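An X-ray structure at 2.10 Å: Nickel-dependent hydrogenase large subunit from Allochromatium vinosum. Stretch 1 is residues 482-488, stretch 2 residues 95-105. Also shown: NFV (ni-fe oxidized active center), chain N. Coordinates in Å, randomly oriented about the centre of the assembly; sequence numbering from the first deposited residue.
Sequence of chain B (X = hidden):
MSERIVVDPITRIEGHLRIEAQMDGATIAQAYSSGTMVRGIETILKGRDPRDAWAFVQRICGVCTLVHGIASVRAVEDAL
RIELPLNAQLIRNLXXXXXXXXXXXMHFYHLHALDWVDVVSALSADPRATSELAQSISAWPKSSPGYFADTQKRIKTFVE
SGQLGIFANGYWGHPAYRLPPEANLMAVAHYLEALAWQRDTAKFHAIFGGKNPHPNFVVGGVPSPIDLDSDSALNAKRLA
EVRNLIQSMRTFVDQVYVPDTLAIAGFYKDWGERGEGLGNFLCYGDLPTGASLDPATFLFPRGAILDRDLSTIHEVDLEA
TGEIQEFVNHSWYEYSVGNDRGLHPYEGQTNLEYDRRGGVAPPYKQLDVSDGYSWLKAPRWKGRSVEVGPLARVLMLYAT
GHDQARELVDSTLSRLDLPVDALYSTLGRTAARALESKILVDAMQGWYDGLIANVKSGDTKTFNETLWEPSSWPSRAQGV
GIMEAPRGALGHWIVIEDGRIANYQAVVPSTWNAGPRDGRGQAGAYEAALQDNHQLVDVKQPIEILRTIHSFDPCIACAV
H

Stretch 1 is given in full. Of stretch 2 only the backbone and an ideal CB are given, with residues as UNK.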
# COMPACT_ATOMS: atom_id res chain seq x y z
N ILE B 482 -10.99 5.30 -13.12
CA ILE B 482 -10.43 3.96 -13.22
C ILE B 482 -8.92 4.01 -13.20
O ILE B 482 -8.28 5.05 -13.48
CB ILE B 482 -10.92 3.14 -14.48
CG1 ILE B 482 -10.60 3.87 -15.76
CG2 ILE B 482 -12.38 2.98 -14.46
CD1 ILE B 482 -9.11 3.57 -16.35
N MET B 483 -8.32 2.91 -12.80
CA MET B 483 -6.86 2.85 -12.77
C MET B 483 -6.49 1.36 -12.73
O MET B 483 -7.30 0.54 -12.28
CB MET B 483 -6.36 3.55 -11.53
CG MET B 483 -5.13 2.88 -11.01
SD MET B 483 -4.22 4.11 -10.22
CE MET B 483 -2.56 3.76 -10.78
N GLU B 484 -5.31 1.01 -13.22
CA GLU B 484 -4.76 -0.33 -12.99
C GLU B 484 -3.76 -0.11 -11.88
O GLU B 484 -2.71 0.48 -12.12
CB GLU B 484 -4.07 -0.88 -14.25
CG GLU B 484 -5.04 -1.56 -15.32
CD GLU B 484 -5.78 -2.86 -14.81
OE1 GLU B 484 -5.25 -3.64 -13.94
OE2 GLU B 484 -6.90 -3.09 -15.32
N ALA B 485 -4.13 -0.45 -10.66
CA ALA B 485 -3.23 -0.28 -9.50
C ALA B 485 -2.30 -1.52 -9.51
O ALA B 485 -2.60 -2.50 -10.20
CB ALA B 485 -4.08 -0.24 -8.21
N PRO B 486 -1.13 -1.46 -8.84
CA PRO B 486 -0.30 -2.70 -8.81
C PRO B 486 -1.02 -4.03 -8.48
O PRO B 486 -0.61 -5.07 -8.97
CB PRO B 486 0.77 -2.41 -7.73
CG PRO B 486 0.89 -0.90 -7.82
CD PRO B 486 -0.54 -0.38 -8.00
N ARG B 487 -2.09 -4.00 -7.67
CA ARG B 487 -2.83 -5.21 -7.38
C ARG B 487 -3.99 -5.50 -8.34
O ARG B 487 -4.53 -6.58 -8.31
CB ARG B 487 -3.26 -5.27 -5.91
CG ARG B 487 -2.05 -5.41 -5.00
CD ARG B 487 -2.29 -4.89 -3.56
NE ARG B 487 -0.97 -4.91 -2.88
CZ ARG B 487 -0.00 -4.00 -3.02
NH1 ARG B 487 -0.09 -2.87 -3.77
NH2 ARG B 487 1.14 -4.27 -2.52
N GLY B 488 -4.30 -4.57 -9.24
CA GLY B 488 -5.28 -4.85 -10.30
C GLY B 488 -6.26 -3.66 -10.46
O GLY B 488 -6.00 -2.53 -9.98
N UNK B 95 4.58 8.85 -12.31
CA UNK B 95 4.38 8.55 -10.88
C UNK B 95 3.74 7.18 -10.74
O UNK B 95 4.07 6.43 -9.82
CB UNK B 95 3.51 9.62 -10.21
N UNK B 96 2.80 6.84 -11.63
CA UNK B 96 2.19 5.51 -11.57
C UNK B 96 3.23 4.44 -11.83
O UNK B 96 3.34 3.49 -11.07
CB UNK B 96 1.05 5.39 -12.58
N UNK B 97 4.03 4.60 -12.87
CA UNK B 97 5.11 3.61 -13.18
C UNK B 97 6.06 3.51 -11.96
O UNK B 97 6.39 2.40 -11.53
CB UNK B 97 5.89 4.02 -14.43
N UNK B 98 6.46 4.63 -11.39
CA UNK B 98 7.38 4.60 -10.21
C UNK B 98 6.72 3.82 -9.09
O UNK B 98 7.42 3.11 -8.32
CB UNK B 98 7.73 6.01 -9.73
N UNK B 99 5.39 3.97 -8.94
CA UNK B 99 4.71 3.27 -7.82
C UNK B 99 4.70 1.72 -8.05
O UNK B 99 4.87 0.92 -7.11
CB UNK B 99 3.28 3.79 -7.68
N UNK B 100 4.34 1.29 -9.27
CA UNK B 100 4.41 -0.10 -9.62
C UNK B 100 5.76 -0.71 -9.29
O UNK B 100 5.85 -1.81 -8.72
CB UNK B 100 4.10 -0.28 -11.11
N UNK B 101 6.81 -0.05 -9.75
CA UNK B 101 8.16 -0.65 -9.64
C UNK B 101 8.56 -0.75 -8.16
O UNK B 101 8.98 -1.78 -7.71
CB UNK B 101 9.19 0.18 -10.41
N UNK B 102 8.35 0.33 -7.40
CA UNK B 102 8.65 0.33 -5.99
C UNK B 102 7.87 -0.80 -5.33
O UNK B 102 8.39 -1.56 -4.55
CB UNK B 102 8.32 1.68 -5.36
N UNK B 103 6.57 -0.85 -5.59
CA UNK B 103 5.64 -1.71 -4.88
C UNK B 103 5.90 -3.23 -5.24
O UNK B 103 6.01 -4.06 -4.36
CB UNK B 103 4.21 -1.30 -5.23
N UNK B 104 6.09 -3.57 -6.51
CA UNK B 104 6.36 -4.96 -6.91
C UNK B 104 7.67 -5.48 -6.36
O UNK B 104 7.72 -6.65 -5.98
CB UNK B 104 6.37 -5.08 -8.44
N UNK B 105 8.73 -4.66 -6.40
CA UNK B 105 10.05 -5.09 -5.94
C UNK B 105 9.95 -5.37 -4.43
O UNK B 105 10.40 -6.43 -3.95
CB UNK B 105 11.12 -4.04 -6.24
FE NFV N . -4.27 -1.26 -3.35
NI NFV N . -3.10 -1.20 -0.57
C1 NFV N . -5.26 -0.55 -4.35
O1 NFV N . -6.01 -0.02 -5.18
C2 NFV N . -3.15 -1.68 -4.84
N2 NFV N . -2.46 -1.92 -5.77
C3 NFV N . -5.18 -2.91 -3.47
N3 NFV N . -5.77 -3.92 -3.53
O4 NFV N . -2.94 -2.16 -2.18

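Stretch 2 is helical throughout, so only part of its surface meets stretch 1. At 95 the ideal CB has nothing of stretch 1 within 5.5 Å, which leaves the choice open; it is Met95, making no contact.

Position 96 points its CA-to-CB bond toward stretch 1, with the ideal CB 4.3 Å from Met483 CE. A thioether methyl offers no polar partner, so an aliphatic side chain of moderate size would suit. The residue is Ile96, whose CG2 packs 3.7 Å from Met483 CE. Positions 97 and 98 are out of reach and therefore undetermined; they are Gly97 and Ala98.

Position 99 also points toward stretch 1, but its ideal CB is 5.3 Å from Pro486 CG, so medium or long side chains, apolar or polar, are possible. Gln99 places its CG 4.3 Å from Pro486 CG.

At 100 the bond points sideways and the ideal CB lies 4.6 Å from Pro486 CG. Beyond the proline the carbonyl of Glu484 offers an acceptor, within range only of a long side chain; Leu or Met could cover the proline, whereas an aromatic ring with a terminal donor could do both. Tyr100 does: Pro486 CA sits over one ring face, 4.1 Å from the ring centroid and 19° off the normal, a CH-pi contact, while Tyr100 OH donates to Glu484 O at 2.7 Å.

Position 101 points away and 102 is out of reach, so stretch 1 decides neither; they are Ile101 and His102.

The bond at 103 points toward stretch 1, and the ideal CB lies 4.8 Å from Arg487 NH1 and 4.2 Å from Pro486 CG. The guanidinium favours an acid, Asp or Glu, with a neutral acceptor such as Asn less complete. Asp103 forms a two-pronged salt bridge: Arg487 NH2 donates to Asp103 OD1 and Arg487 NH1 to Asp103 OD2, each at 2.9 Å. Gln99 NE2 also donates to Asp103 OD2 at 3.0 Å. The same arginine also donates to NFV: Arg487 N to NFV N2 at 2.8 Å, and Arg487 NH1, the nitrogen that also donates to Asp103 OD2, weakly to NFV N2 at 3.2 Å.

At 104 the bond points sideways and no atom of stretch 1 lies within 5.5 Å of the ideal CB; only a long or aromatic side chain could reach Pro486. His104 brings CE1 to 3.4 Å from Pro486 O, with that oxygen at the ring edge. Position 105 is out of reach and unconstrained; it is Val105.

Stretch 2, residues 95-105: MIGAQYIHDHV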
# COMPACT_ATOMS: atom_id res chain seq x y z
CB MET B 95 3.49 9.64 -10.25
CG MET B 95 4.20 11.00 -10.17
SD MET B 95 3.14 12.30 -9.43
CE MET B 95 1.47 11.97 -10.02
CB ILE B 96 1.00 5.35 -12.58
CG1 ILE B 96 -0.14 6.26 -12.17
CG2 ILE B 96 0.54 3.82 -12.76
CD1 ILE B 96 -1.16 6.49 -13.36
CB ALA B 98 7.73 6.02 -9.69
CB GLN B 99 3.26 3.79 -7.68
CG GLN B 99 2.40 2.95 -6.70
CD GLN B 99 3.01 2.94 -5.27
OE1 GLN B 99 3.61 3.91 -4.86
NE2 GLN B 99 2.83 1.84 -4.52
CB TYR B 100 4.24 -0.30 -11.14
CG TYR B 100 2.83 -0.60 -11.52
CD1 TYR B 100 1.87 0.43 -11.60
CD2 TYR B 100 2.47 -1.87 -11.92
CE1 TYR B 100 0.56 0.19 -12.06
CE2 TYR B 100 1.17 -2.11 -12.38
CZ TYR B 100 0.23 -1.10 -12.49
OH TYR B 100 -1.07 -1.41 -13.00
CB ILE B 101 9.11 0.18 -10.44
CG1 ILE B 101 8.72 -0.09 -11.93
CG2 ILE B 101 10.56 -0.30 -10.26
CD1 ILE B 101 9.11 1.12 -12.76
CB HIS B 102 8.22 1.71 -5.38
CG HIS B 102 8.47 1.81 -3.92
ND1 HIS B 102 7.55 1.39 -2.97
CD2 HIS B 102 9.56 2.25 -3.23
CE1 HIS B 102 8.05 1.62 -1.76
NE2 HIS B 102 9.28 2.10 -1.90
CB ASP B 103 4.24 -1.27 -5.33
CG ASP B 103 3.13 -1.80 -4.48
OD1 ASP B 103 3.29 -2.90 -3.85
OD2 ASP B 103 2.07 -1.09 -4.43
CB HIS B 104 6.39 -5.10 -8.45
CG HIS B 104 5.02 -5.03 -9.08
ND1 HIS B 104 3.86 -5.09 -8.31
CD2 HIS B 104 4.61 -5.07 -10.37
CE1 HIS B 104 2.81 -5.11 -9.11
NE2 HIS B 104 3.23 -5.07 -10.36
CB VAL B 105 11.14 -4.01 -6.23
CG1 VAL B 105 12.43 -4.21 -5.32
CG2 VAL B 105 11.49 -4.03 -7.74
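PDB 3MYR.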